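Local coordinates for flagellar basal body protein (Helicobacter pylori, PDB 5NPY), which is a hook protein of the bacterial flagellum, and probably assembles into the curved tube that joins the basal body to the filament, at residues 155-160 and 500-505; 202-207 and 355-360; 361-366 and 469-474. All blocks are in the same frame, centred on the assembly; numbering follows the deposited sequence.

Contact 1 (155-160 and 500-505); sequences GTLNST and EPVARI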
ATOM      1  N   GLY A 155       4.958 -30.117  -1.020  1.00 75.22           N
ATOM      2  CA  GLY A 155       4.086 -29.787  -2.134  1.00 69.77           C
ATOM      3  C   GLY A 155       3.470 -28.409  -2.060  1.00 64.52           C
ATOM      4  O   GLY A 155       2.416 -28.178  -2.656  1.00 72.32           O
ATOM      5  N   THR A 156       4.090 -27.484  -1.327  1.00 57.24           N
ATOM      6  CA  THR A 156       3.617 -26.111  -1.230  1.00 54.86           C
ATOM      7  C   THR A 156       4.798 -25.166  -1.375  1.00 51.98           C
ATOM      8  O   THR A 156       5.879 -25.409  -0.826  1.00 43.38           O
ATOM      9  CB  THR A 156       2.905 -25.805   0.110  1.00 55.36           C
ATOM     10  OG1 THR A 156       3.873 -25.722   1.163  1.00 66.67           O
ATOM     11  CG2 THR A 156       1.860 -26.862   0.469  1.00 47.06           C
ATOM     12  N   LEU A 157       4.587 -24.086  -2.109  1.00 48.39           N
ATOM     13  CA  LEU A 157       5.591 -23.045  -2.207  1.00 57.40           C
ATOM     14  C   LEU A 157       5.424 -22.087  -1.036  1.00 58.66           C
ATOM     15  O   LEU A 157       4.300 -21.774  -0.627  1.00 53.30           O
ATOM     16  CB  LEU A 157       5.482 -22.300  -3.543  1.00 53.75           C
ATOM     17  CG  LEU A 157       6.542 -21.227  -3.833  1.00 50.61           C
ATOM     18  CD1 LEU A 157       6.767 -21.064  -5.319  1.00 44.25           C
ATOM     19  CD2 LEU A 157       6.185 -19.878  -3.222  1.00 52.59           C
ATOM     20  N   ASN A 158       6.553 -21.637  -0.493  1.00 56.61           N
ATOM     21  CA  ASN A 158       6.589 -20.680   0.603  1.00 52.89           C
ATOM     22  C   ASN A 158       7.220 -19.395   0.089  1.00 53.25           C
ATOM     23  O   ASN A 158       8.402 -19.376  -0.275  1.00 52.76           O
ATOM     24  CB  ASN A 158       7.350 -21.243   1.807  1.00 55.12           C
ATOM     25  CG  ASN A 158       6.585 -22.354   2.504  1.00 63.62           C
ATOM     26  OD1 ASN A 158       5.670 -22.939   1.930  1.00 65.25           O
ATOM     27  ND2 ASN A 158       6.952 -22.645   3.746  1.00 72.33           N
ATOM     28  N   SER A 159       6.421 -18.331   0.072  1.00 58.33           N
ATOM     29  CA  SER A 159       6.796 -17.063  -0.540  1.00 63.27           C
ATOM     30  C   SER A 159       8.080 -16.486   0.053  1.00 59.78           C
ATOM     31  O   SER A 159       8.359 -16.619   1.248  1.00 54.75           O
ATOM     32  CB  SER A 159       5.661 -16.058  -0.348  1.00 63.84           C
ATOM     33  OG  SER A 159       5.770 -14.971  -1.248  1.00 53.00           O
ATOM     34  N   THR A 160       8.853 -15.815  -0.801  1.00 65.22           N
ATOM     35  CA  THR A 160       9.968 -14.986  -0.363  1.00 71.21           C
ATOM     36  C   THR A 160       9.941 -13.676  -1.139  1.00 77.61           C
ATOM     37  O   THR A 160       9.156 -13.497  -2.076  1.00 74.60           O
ATOM     38  CB  THR A 160      11.330 -15.674  -0.553  1.00 66.30           C
ATOM     39  OG1 THR A 160      11.490 -16.058  -1.923  1.00 71.48           O
ATOM     40  CG2 THR A 160      11.459 -16.894   0.337  1.00 56.17           C
ATOM     41  N   GLU A 500       6.742 -16.698  -8.831  1.00 50.54           N
ATOM     42  CA  GLU A 500       8.000 -16.593  -8.114  1.00 48.94           C
ATOM     43  C   GLU A 500       8.960 -17.642  -8.647  1.00 37.82           C
ATOM     44  O   GLU A 500       8.568 -18.794  -8.856  1.00 44.24           O
ATOM     45  CB  GLU A 500       7.830 -16.793  -6.598  1.00 51.13           C
ATOM     46  CG  GLU A 500       6.780 -15.900  -5.962  1.00 55.31           C
ATOM     47  CD  GLU A 500       6.814 -15.947  -4.446  1.00 59.49           C
ATOM     48  OE1 GLU A 500       7.611 -16.731  -3.881  1.00 59.11           O
ATOM     49  OE2 GLU A 500       6.041 -15.190  -3.824  1.00 61.70           O
ATOM     50  N   PRO A 501      10.216 -17.277  -8.868  1.00 36.61           N
ATOM     51  CA  PRO A 501      11.215 -18.290  -9.194  1.00 37.60           C
ATOM     52  C   PRO A 501      11.401 -19.232  -8.015  1.00 39.09           C
ATOM     53  O   PRO A 501      11.159 -18.866  -6.863  1.00 34.72           O
ATOM     54  CB  PRO A 501      12.475 -17.467  -9.474  1.00 40.23           C
ATOM     55  CG  PRO A 501      12.272 -16.209  -8.696  1.00 40.72           C
ATOM     56  CD  PRO A 501      10.806 -15.932  -8.744  1.00 38.02           C
ATOM     57  N   VAL A 502      11.801 -20.467  -8.321  1.00 38.78           N
ATOM     58  CA  VAL A 502      12.091 -21.466  -7.294  1.00 43.44           C
ATOM     59  C   VAL A 502      13.465 -22.099  -7.440  1.00 42.21           C
ATOM     60  O   VAL A 502      13.976 -22.664  -6.461  1.00 42.16           O
ATOM     61  CB  VAL A 502      11.000 -22.562  -7.279  1.00 41.31           C
ATOM     62  CG1 VAL A 502       9.617 -21.938  -7.167  1.00 37.84           C
ATOM     63  CG2 VAL A 502      11.090 -23.431  -8.532  1.00 41.98           C
ATOM     64  N   ALA A 503      14.097 -22.047  -8.616  1.00 52.02           N
ATOM     65  CA  ALA A 503      15.367 -22.718  -8.873  1.00 43.54           C
ATOM     66  C   ALA A 503      15.976 -22.153 -10.150  1.00 44.73           C
ATOM     67  O   ALA A 503      15.374 -21.323 -10.837  1.00 38.13           O
ATOM     68  CB  ALA A 503      15.184 -24.237  -8.986  1.00 34.53           C
ATOM     69  N   ARG A 504      17.199 -22.602 -10.449  1.00 44.88           N
ATOM     70  CA  ARG A 504      17.766 -22.443 -11.783  1.00 40.22           C
ATOM     71  C   ARG A 504      18.616 -23.655 -12.105  1.00 40.21           C
ATOM     72  O   ARG A 504      19.152 -24.310 -11.208  1.00 35.49           O
ATOM     73  CB  ARG A 504      18.606 -21.173 -11.937  1.00 37.17           C
ATOM     74  CG  ARG A 504      20.000 -21.243 -11.338  1.00 32.90           C
ATOM     75  CD  ARG A 504      20.654 -19.877 -11.433  1.00 32.54           C
ATOM     76  NE  ARG A 504      20.839 -19.477 -12.830  1.00 40.14           N
ATOM     77  CZ  ARG A 504      21.035 -18.228 -13.236  1.00 36.32           C
ATOM     78  NH1 ARG A 504      21.053 -17.230 -12.362  1.00 41.12           N
ATOM     79  NH2 ARG A 504      21.196 -17.971 -14.519  1.00 35.79           N
ATOM     80  N   ILE A 505      18.721 -23.949 -13.401  1.00 44.84           N
ATOM     81  CA  ILE A 505      19.491 -25.095 -13.874  1.00 38.73           C
ATOM     82  C   ILE A 505      20.976 -24.794 -13.744  1.00 38.59           C
ATOM     83  O   ILE A 505      21.461 -23.752 -14.207  1.00 37.10           O
ATOM     84  CB  ILE A 505      19.125 -25.428 -15.329  1.00 38.17           C
ATOM     85  CG1 ILE A 505      17.619 -25.661 -15.472  1.00 35.96           C
ATOM     86  CG2 ILE A 505      19.899 -26.660 -15.808  1.00 37.10           C
ATOM     87  CD1 ILE A 505      17.124 -26.921 -14.796  1.00 34.55           C
TER
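Ser159 and Glu500 meet at the heart of this contact: Ser159 OG gives a short hydrogen bond of 2.6 Å to Glu500 OE2, on the syn lone pair of that oxygen, the side facing OE1. The serine hydroxyl gets there because OG stands anti to the backbone N (chi1 -162°). The other carboxylate oxygen is held more loosely, by a weak bond of 3.4 Å from the backbone Thr160 N to Glu500 OE1, with 158° at the hydrogen. Two consecutive loop residues just after strand 156-157 thus hold the two carboxylate oxygens, one firmly and one weakly, and the carboxylate reaches across on a chain that is extended beyond CG.

Next to this polar pair the contact turns apolar. Leu157 sends its two methyls to different partners: CD1 packs on Val502 CG1 at 3.5 Å, while CD2 lies 3.5 Å from Glu500 OE1 and so flanks the carboxylate. CG anti to the backbone N (chi1 -176°) carries the branch point of the leucine across toward the 500-505 strand.

In the second shell, Lys151 forms a salt bridge with Glu500 OE1 and also bonds to Pro501 O, so the buried carboxylate has a cation beside it that would be expected to favour its ionised form. Tyr185 adds weak bonds to Ser159 OG and Glu500 OE2, and Thr160 OG1 is bonded to Asp165 of helix 162-168.

Segment 155-160 lies in the range matched by the D1 domain of the FlgE/F/G family. Its short strand 156-157 runs parallel to 184-185, whereas strand 499-509 pairs with 143-148 and 489-494 and has a classic beta bulge where Val502 and Ala503 face Ile490; helix 162-168 reaches Glu500 and Pro501 through Arg162.

Contact 2 (202-207 and 355-360); sequences KDHLKG and PYYSTE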
ATOM      1  N   LYS A 202     -10.654  18.840  -2.896  1.00 25.96           N
ATOM      2  CA  LYS A 202     -11.773  19.333  -3.694  1.00 31.61           C
ATOM      3  C   LYS A 202     -12.463  18.232  -4.495  1.00 33.51           C
ATOM      4  O   LYS A 202     -13.203  18.535  -5.435  1.00 42.41           O
ATOM      5  CB  LYS A 202     -11.306  20.439  -4.643  1.00 35.03           C
ATOM      6  CG  LYS A 202     -10.413  21.466  -4.013  1.00 43.24           C
ATOM      7  CD  LYS A 202     -11.199  22.679  -3.568  1.00 62.36           C
ATOM      8  CE  LYS A 202     -10.255  23.779  -3.118  1.00 76.26           C
ATOM      9  NZ  LYS A 202     -10.979  25.005  -2.702  1.00 81.99           N
ATOM     10  N   ASP A 203     -12.226  16.965  -4.164  1.00 26.33           N
ATOM     11  CA  ASP A 203     -12.901  15.868  -4.844  1.00 35.05           C
ATOM     12  C   ASP A 203     -14.269  15.446  -4.314  1.00 41.38           C
ATOM     13  O   ASP A 203     -15.286  15.624  -4.991  1.00 55.88           O
ATOM     14  CB  ASP A 203     -12.052  14.598  -4.818  1.00 48.01           C
ATOM     15  CG  ASP A 203     -11.026  14.536  -5.924  1.00 54.73           C
ATOM     16  OD1 ASP A 203     -10.599  13.392  -6.216  1.00 52.86           O
ATOM     17  OD2 ASP A 203     -10.638  15.598  -6.476  1.00 49.89           O
ATOM     18  N   HIS A 204     -14.307  14.854  -3.123  1.00 30.72           N
ATOM     19  CA  HIS A 204     -15.520  14.225  -2.627  1.00 31.92           C
ATOM     20  C   HIS A 204     -15.870  14.942  -1.338  1.00 26.58           C
ATOM     21  O   HIS A 204     -15.000  15.455  -0.635  1.00 24.58           O
ATOM     22  CB  HIS A 204     -15.452  12.713  -2.372  1.00 29.15           C
ATOM     23  CG  HIS A 204     -14.877  11.926  -3.512  1.00 28.46           C
ATOM     24  ND1 HIS A 204     -15.659  11.210  -4.394  1.00 28.83           N
ATOM     25  CD2 HIS A 204     -13.594  11.741  -3.909  1.00 25.37           C
ATOM     26  CE1 HIS A 204     -14.883  10.620  -5.286  1.00 36.73           C
ATOM     27  NE2 HIS A 204     -13.625  10.928  -5.014  1.00 36.28           N
ATOM     28  N   LEU A 205     -17.167  14.990  -1.052  1.00 30.34           N
ATOM     29  CA  LEU A 205     -17.694  15.587   0.160  1.00 28.81           C
ATOM     30  C   LEU A 205     -18.697  14.629   0.783  1.00 34.65           C
ATOM     31  O   LEU A 205     -19.316  13.810   0.094  1.00 37.60           O
ATOM     32  CB  LEU A 205     -18.373  16.926  -0.117  1.00 20.87           C
ATOM     33  CG  LEU A 205     -17.451  18.044  -0.601  1.00 29.38           C
ATOM     34  CD1 LEU A 205     -18.246  19.060  -1.472  1.00 17.82           C
ATOM     35  CD2 LEU A 205     -16.737  18.745   0.602  1.00 17.69           C
ATOM     36  N   LYS A 206     -18.823  14.725   2.103  1.00 28.80           N
ATOM     37  CA  LYS A 206     -19.875  14.073   2.854  1.00 25.74           C
ATOM     38  C   LYS A 206     -20.526  15.105   3.769  1.00 38.21           C
ATOM     39  O   LYS A 206     -19.899  16.097   4.175  1.00 24.04           O
ATOM     40  CB  LYS A 206     -19.345  12.895   3.705  1.00 26.33           C
ATOM     41  CG  LYS A 206     -19.043  11.612   2.963  1.00 31.82           C
ATOM     42  CD  LYS A 206     -20.221  10.656   2.927  1.00 30.34           C
ATOM     43  CE  LYS A 206     -19.846   9.366   2.190  1.00 38.33           C
ATOM     44  NZ  LYS A 206     -20.662   9.058   0.974  1.00 38.64           N
ATOM     45  N   GLY A 207     -21.796  14.867   4.081  1.00 34.16           N
ATOM     46  CA  GLY A 207     -22.421  15.626   5.133  1.00 39.53           C
ATOM     47  C   GLY A 207     -21.524  15.583   6.350  1.00 37.21           C
ATOM     48  O   GLY A 207     -20.917  14.550   6.664  1.00 26.22           O
ATOM     49  N   PRO A 355     -14.751  17.748   3.346  1.00 23.89           N
ATOM     50  CA  PRO A 355     -14.009  16.980   2.330  1.00 18.09           C
ATOM     51  C   PRO A 355     -13.681  15.571   2.826  1.00 22.86           C
ATOM     52  O   PRO A 355     -13.371  15.357   4.002  1.00 18.16           O
ATOM     53  CB  PRO A 355     -12.746  17.823   2.087  1.00 15.03           C
ATOM     54  CG  PRO A 355     -13.144  19.249   2.513  1.00 14.98           C
ATOM     55  CD  PRO A 355     -14.111  19.034   3.683  1.00 16.92           C
ATOM     56  N   TYR A 356     -13.763  14.606   1.911  1.00 25.18           N
ATOM     57  CA  TYR A 356     -13.922  13.201   2.259  1.00 17.68           C
ATOM     58  C   TYR A 356     -13.116  12.347   1.294  1.00 20.50           C
ATOM     59  O   TYR A 356     -12.828  12.760   0.169  1.00 23.60           O
ATOM     60  CB  TYR A 356     -15.409  12.790   2.225  1.00 17.55           C
ATOM     61  CG  TYR A 356     -15.663  11.324   2.533  1.00 22.33           C
ATOM     62  CD1 TYR A 356     -15.923  10.403   1.525  1.00 24.35           C
ATOM     63  CD2 TYR A 356     -15.641  10.864   3.849  1.00 30.57           C
ATOM     64  CE1 TYR A 356     -16.170   9.055   1.826  1.00 23.38           C
ATOM     65  CE2 TYR A 356     -15.864   9.545   4.151  1.00 23.87           C
ATOM     66  CZ  TYR A 356     -16.131   8.645   3.155  1.00 24.85           C
ATOM     67  OH  TYR A 356     -16.372   7.335   3.514  1.00 30.70           O
ATOM     68  N   TYR A 357     -12.735  11.151   1.753  1.00 23.63           N
ATOM     69  CA  TYR A 357     -12.249  10.105   0.855  1.00 16.26           C
ATOM     70  C   TYR A 357     -12.322   8.771   1.589  1.00 20.10           C
ATOM     71  O   TYR A 357     -12.544   8.719   2.800  1.00 29.41           O
ATOM     72  CB  TYR A 357     -10.827  10.390   0.345  1.00 18.14           C
ATOM     73  CG  TYR A 357     -10.457   9.546  -0.874  1.00 17.43           C
ATOM     74  CD1 TYR A 357     -11.301   9.498  -1.979  1.00 14.02           C
ATOM     75  CD2 TYR A 357      -9.293   8.784  -0.904  1.00 22.18           C
ATOM     76  CE1 TYR A 357     -10.990   8.727  -3.102  1.00 18.26           C
ATOM     77  CE2 TYR A 357      -8.959   8.002  -2.012  1.00 13.75           C
ATOM     78  CZ  TYR A 357      -9.826   7.988  -3.118  1.00 26.27           C
ATOM     79  OH  TYR A 357      -9.557   7.244  -4.232  1.00 22.93           O
ATOM     80  N   SER A 358     -12.156   7.686   0.832  1.00 21.20           N
ATOM     81  CA  SER A 358     -12.169   6.337   1.388  1.00 19.37           C
ATOM     82  C   SER A 358     -11.295   5.434   0.530  1.00 23.81           C
ATOM     83  O   SER A 358     -11.232   5.595  -0.691  1.00 32.80           O
ATOM     84  CB  SER A 358     -13.585   5.761   1.480  1.00 22.43           C
ATOM     85  OG  SER A 358     -14.165   5.725   0.202  1.00 29.11           O
ATOM     86  N   THR A 359     -10.577   4.524   1.180  1.00 20.69           N
ATOM     87  CA  THR A 359      -9.714   3.567   0.498  1.00 18.09           C
ATOM     88  C   THR A 359     -10.018   2.191   1.060  1.00 20.99           C
ATOM     89  O   THR A 359     -10.703   2.056   2.074  1.00 18.90           O
ATOM     90  CB  THR A 359      -8.226   3.895   0.680  1.00 23.53           C
ATOM     91  OG1 THR A 359      -7.858   3.699   2.058  1.00 19.12           O
ATOM     92  CG2 THR A 359      -7.947   5.359   0.236  1.00 13.63           C
ATOM     93  N   GLU A 360      -9.504   1.164   0.393  1.00 25.65           N
ATOM     94  CA  GLU A 360      -9.827  -0.212   0.752  1.00 27.17           C
ATOM     95  C   GLU A 360      -8.761  -1.117   0.156  1.00 25.98           C
ATOM     96  O   GLU A 360      -8.412  -0.969  -1.016  1.00 26.82           O
ATOM     97  CB  GLU A 360     -11.231  -0.576   0.249  1.00 29.40           C
ATOM     98  CG  GLU A 360     -11.726  -1.971   0.597  1.00 44.06           C
ATOM     99  CD  GLU A 360     -13.047  -2.317  -0.118  1.00 39.54           C
ATOM    100  OE1 GLU A 360     -14.128  -1.926   0.383  1.00 41.43           O
ATOM    101  OE2 GLU A 360     -12.999  -2.975  -1.185  1.00 35.25           O
TER
HETATM  102  O   HOH W   1     -11.550  13.669  -1.899  1.00 29.18           O
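The Tyr356 ring takes the aliphatic chain of Lys206 over one face, a CH-pi contact in which Lys206 CG lies 3.5 Å from the centroid of the Tyr356 ring and 17° off its normal. It belongs to a short, steeply angled pairing by which strand 204-207 joins the long strand 346-364 of an antiparallel sheet; the two segment axes make 106°. CG of the lysine stands anti to the carbonyl carbon, beside the backbone N, and further along CE lies above Tyr356 CE1, 3.7 Å away, on the same side as CG. The His204 ring meets Tyr357 obliquely, planes at 34°, with His204 CD2 at the edge of the tyrosine ring, 3.7 Å from Tyr357 CD1. A bridging water lies at the edge of the His204 ring, in its plane.

Leu205 and Pro355 form a non-hydrogen-bonded pair whose side chains diverge, although Leu205 CD2 sits 3.5 Å from Pro355 N. Beyond the segments, Tyr356 OH bonds to Glu376 on strand 370-381, and Tyr357 packs on Val197 of strand 192-198.

Tyr356 N bonds to His204 O at 3.0 Å, approaching from above the carbonyl plane. Beside this bond the water bridges the two backbones, accepting from His204 N and donating to Tyr356 O at 2.6 Å.

Contact 3 (361-366 and 469-474); sequences VDIYDK and ASQDGK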
ATOM      1  N   VAL A 361      -8.218  -2.007   0.981  1.00 21.35           N
ATOM      2  CA  VAL A 361      -7.132  -2.917   0.627  1.00 14.05           C
ATOM      3  C   VAL A 361      -7.588  -4.347   0.919  1.00 32.29           C
ATOM      4  O   VAL A 361      -8.207  -4.613   1.959  1.00 26.88           O
ATOM      5  CB  VAL A 361      -5.854  -2.583   1.435  1.00 19.58           C
ATOM      6  CG1 VAL A 361      -4.733  -3.565   1.149  1.00 21.11           C
ATOM      7  CG2 VAL A 361      -5.398  -1.137   1.157  1.00 26.41           C
ATOM      8  N   ASP A 362      -7.280  -5.267   0.005  1.00 23.77           N
ATOM      9  CA  ASP A 362      -7.539  -6.676   0.249  1.00 30.74           C
ATOM     10  C   ASP A 362      -6.501  -7.222   1.217  1.00 21.29           C
ATOM     11  O   ASP A 362      -5.296  -7.109   0.975  1.00 23.77           O
ATOM     12  CB  ASP A 362      -7.504  -7.480  -1.053  1.00 30.37           C
ATOM     13  CG  ASP A 362      -8.592  -7.071  -2.042  1.00 37.65           C
ATOM     14  OD1 ASP A 362      -8.377  -7.238  -3.267  1.00 45.73           O
ATOM     15  OD2 ASP A 362      -9.664  -6.610  -1.606  1.00 29.79           O
ATOM     16  N   ILE A 363      -6.961  -7.831   2.305  1.00 17.77           N
ATOM     17  CA  ILE A 363      -6.047  -8.486   3.231  1.00 21.01           C
ATOM     18  C   ILE A 363      -6.559  -9.891   3.501  1.00 28.57           C
ATOM     19  O   ILE A 363      -7.711 -10.226   3.206  1.00 25.04           O
ATOM     20  CB  ILE A 363      -5.861  -7.700   4.545  1.00 23.61           C
ATOM     21  CG1 ILE A 363      -7.165  -7.680   5.347  1.00 22.25           C
ATOM     22  CG2 ILE A 363      -5.347  -6.276   4.234  1.00 16.54           C
ATOM     23  CD1 ILE A 363      -7.009  -7.158   6.782  1.00 17.94           C
ATOM     24  N   TYR A 364      -5.667 -10.723   4.056  1.00 26.86           N
ATOM     25  CA  TYR A 364      -5.877 -12.160   4.123  1.00 28.25           C
ATOM     26  C   TYR A 364      -5.495 -12.689   5.491  1.00 32.00           C
ATOM     27  O   TYR A 364      -4.462 -12.298   6.039  1.00 29.86           O
ATOM     28  CB  TYR A 364      -5.064 -12.878   3.039  1.00 23.50           C
ATOM     29  CG  TYR A 364      -5.302 -12.279   1.681  1.00 23.50           C
ATOM     30  CD1 TYR A 364      -4.426 -11.338   1.148  1.00 27.87           C
ATOM     31  CD2 TYR A 364      -6.427 -12.623   0.942  1.00 33.63           C
ATOM     32  CE1 TYR A 364      -4.664 -10.763  -0.099  1.00 28.66           C
ATOM     33  CE2 TYR A 364      -6.676 -12.056  -0.301  1.00 35.89           C
ATOM     34  CZ  TYR A 364      -5.793 -11.122  -0.816  1.00 36.36           C
ATOM     35  OH  TYR A 364      -6.037 -10.559  -2.057  1.00 43.26           O
ATOM     36  N   ASP A 365      -6.323 -13.601   6.026  1.00 27.90           N
ATOM     37  CA  ASP A 365      -6.032 -14.259   7.297  1.00 27.84           C
ATOM     38  C   ASP A 365      -5.076 -15.435   7.059  1.00 31.43           C
ATOM     39  O   ASP A 365      -4.578 -15.649   5.950  1.00 30.80           O
ATOM     40  CB  ASP A 365      -7.330 -14.671   7.999  1.00 24.32           C
ATOM     41  CG  ASP A 365      -8.131 -15.727   7.231  1.00 30.07           C
ATOM     42  OD1 ASP A 365      -7.615 -16.399   6.312  1.00 37.42           O
ATOM     43  OD2 ASP A 365      -9.311 -15.883   7.563  1.00 23.39           O
ATOM     44  N   LYS A 366      -4.797 -16.217   8.111  1.00 32.63           N
ATOM     45  CA  LYS A 366      -3.890 -17.354   7.960  1.00 35.59           C
ATOM     46  C   LYS A 366      -4.429 -18.382   6.963  1.00 34.81           C
ATOM     47  O   LYS A 366      -3.648 -19.119   6.347  1.00 33.12           O
ATOM     48  CB  LYS A 366      -3.642 -18.025   9.310  1.00 27.44           C
ATOM     49  CG  LYS A 366      -2.766 -17.241  10.242  1.00 32.33           C
ATOM     50  CD  LYS A 366      -2.684 -17.910  11.596  1.00 34.90           C
ATOM     51  CE  LYS A 366      -1.995 -17.015  12.612  1.00 38.20           C
ATOM     52  NZ  LYS A 366      -1.741 -17.739  13.886  1.00 48.91           N
ATOM     53  N   ALA A 469      -0.993  -0.321  -2.789  1.00 26.39           N
ATOM     54  CA  ALA A 469      -1.110  -1.011  -1.504  1.00 26.18           C
ATOM     55  C   ALA A 469      -0.066  -2.120  -1.448  1.00 22.55           C
ATOM     56  O   ALA A 469      -0.104  -3.057  -2.249  1.00 26.11           O
ATOM     57  CB  ALA A 469      -2.513  -1.586  -1.286  1.00 18.87           C
ATOM     58  N   SER A 470       0.871  -1.988  -0.525  1.00 20.83           N
ATOM     59  CA  SER A 470       1.924  -2.957  -0.278  1.00 27.93           C
ATOM     60  C   SER A 470       1.603  -3.712   1.011  1.00 32.10           C
ATOM     61  O   SER A 470       1.111  -3.131   1.984  1.00 26.70           O
ATOM     62  CB  SER A 470       3.292  -2.265  -0.172  1.00 22.96           C
ATOM     63  OG  SER A 470       3.618  -1.547  -1.359  1.00 29.19           O
ATOM     64  N   GLN A 471       1.887  -5.005   1.015  1.00 33.22           N
ATOM     65  CA  GLN A 471       1.332  -5.854   2.052  1.00 37.33           C
ATOM     66  C   GLN A 471       1.904  -7.256   1.909  1.00 47.21           C
ATOM     67  O   GLN A 471       2.109  -7.739   0.793  1.00 39.79           O
ATOM     68  CB  GLN A 471      -0.186  -5.895   1.952  1.00 37.59           C
ATOM     69  CG  GLN A 471      -0.803  -6.858   2.850  1.00 55.13           C
ATOM     70  CD  GLN A 471      -2.068  -7.376   2.326  1.00 45.54           C
ATOM     71  OE1 GLN A 471      -2.693  -8.164   2.896  1.00 54.87           O
ATOM     72  NE2 GLN A 471      -2.468  -6.950   1.229  1.00 33.52           N
ATOM     73  N   ASP A 472       2.137  -7.912   3.037  1.00 40.56           N
ATOM     74  CA  ASP A 472       2.800  -9.196   3.000  1.00 27.16           C
ATOM     75  C   ASP A 472       1.832 -10.363   2.900  1.00 25.42           C
ATOM     76  O   ASP A 472       2.283 -11.494   2.709  1.00 41.04           O
ATOM     77  CB  ASP A 472       3.714  -9.345   4.238  1.00 22.78           C
ATOM     78  CG  ASP A 472       2.956  -9.223   5.558  1.00 28.70           C
ATOM     79  OD1 ASP A 472       3.496  -9.678   6.588  1.00 36.34           O
ATOM     80  OD2 ASP A 472       1.837  -8.673   5.573  1.00 28.17           O
ATOM     81  N   GLY A 473       0.528 -10.134   3.019  1.00 22.51           N
ATOM     82  CA  GLY A 473      -0.417 -11.245   3.002  1.00 23.96           C
ATOM     83  C   GLY A 473      -0.680 -11.735   1.587  1.00 30.92           C
ATOM     84  O   GLY A 473      -0.599 -10.977   0.625  1.00 37.01           O
ATOM     85  N   LYS A 474      -0.986 -13.035   1.466  1.00 30.58           N
ATOM     86  CA  LYS A 474      -1.141 -13.716   0.173  1.00 36.61           C
ATOM     87  C   LYS A 474      -2.320 -14.671   0.264  1.00 33.13           C
ATOM     88  O   LYS A 474      -2.533 -15.293   1.310  1.00 29.70           O
ATOM     89  CB  LYS A 474       0.104 -14.521  -0.255  1.00 34.09           C
ATOM     90  CG  LYS A 474       1.433 -13.786  -0.204  1.00 27.53           C
ATOM     91  CD  LYS A 474       1.791 -13.136  -1.516  1.00 31.13           C
ATOM     92  CE  LYS A 474       2.755 -11.973  -1.303  1.00 45.22           C
ATOM     93  NZ  LYS A 474       2.046 -10.730  -0.814  1.00 51.99           N
TER
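Val361 opens the contact by setting both its methyls against Ala469: Val361 CG2 and Ala469 CB are 3.8 Å apart. At Asp362 the backbone takes over. Its carbonyl receives the amide of Gln471, with Gln471 NE2 2.8 Å from Asp362 O and nearly along the C=O axis, though the acceptor is tilted 24° from the plane of the glutamine amide. CG anti to the backbone N (chi1 173°) starts an extended glutamine chain that spans the gap.

Ile363 crosses that chain at about a right angle, and its CG2 lies 3.5 Å from Gln471 OE1. This oxygen accepts from Ser190 OG, in the loop before strand 192-198, which also bonds to Tyr364 N and so ties the segments together. Tyr364 lays one ring face toward Lys474 C, while Tyr364 CD1 is 3.8 Å from Gly473 C. Lys474 NZ curls back to Gly473 O at 3.0 Å.

The strand axes, 8.3 Å apart and 11° from parallel, are too distant for backbone pairing. The end of strand 346-364, from one sheet, packs against the outermost strand 465-471 of the four-stranded sheet that also holds 192-198, through side chains meeting each other and the opposing backbone.

In the fold
Contacts 2 and 3 follow each other along strand 346-364, the second running just past its end: 355-360 meets 204-207, and the very next residues, 361-366, meet 469-474, with centres about 24 Å apart. Contact 1 closes a far longer loop, and both other contacts are nested inside it. Its centre is about 20 Å from that of contact 3, which it touches only by packing, Ser159 OG lying 4.3 Å from Lys474 CE. Contacts 1 and 2 sit on opposite sides of the chain's centre, centres about 42 Å apart, without touching. The bound tris-hydroxymethyl-methyl-ammonium lies about 12 Å from the Pro355 side chain of contact 2.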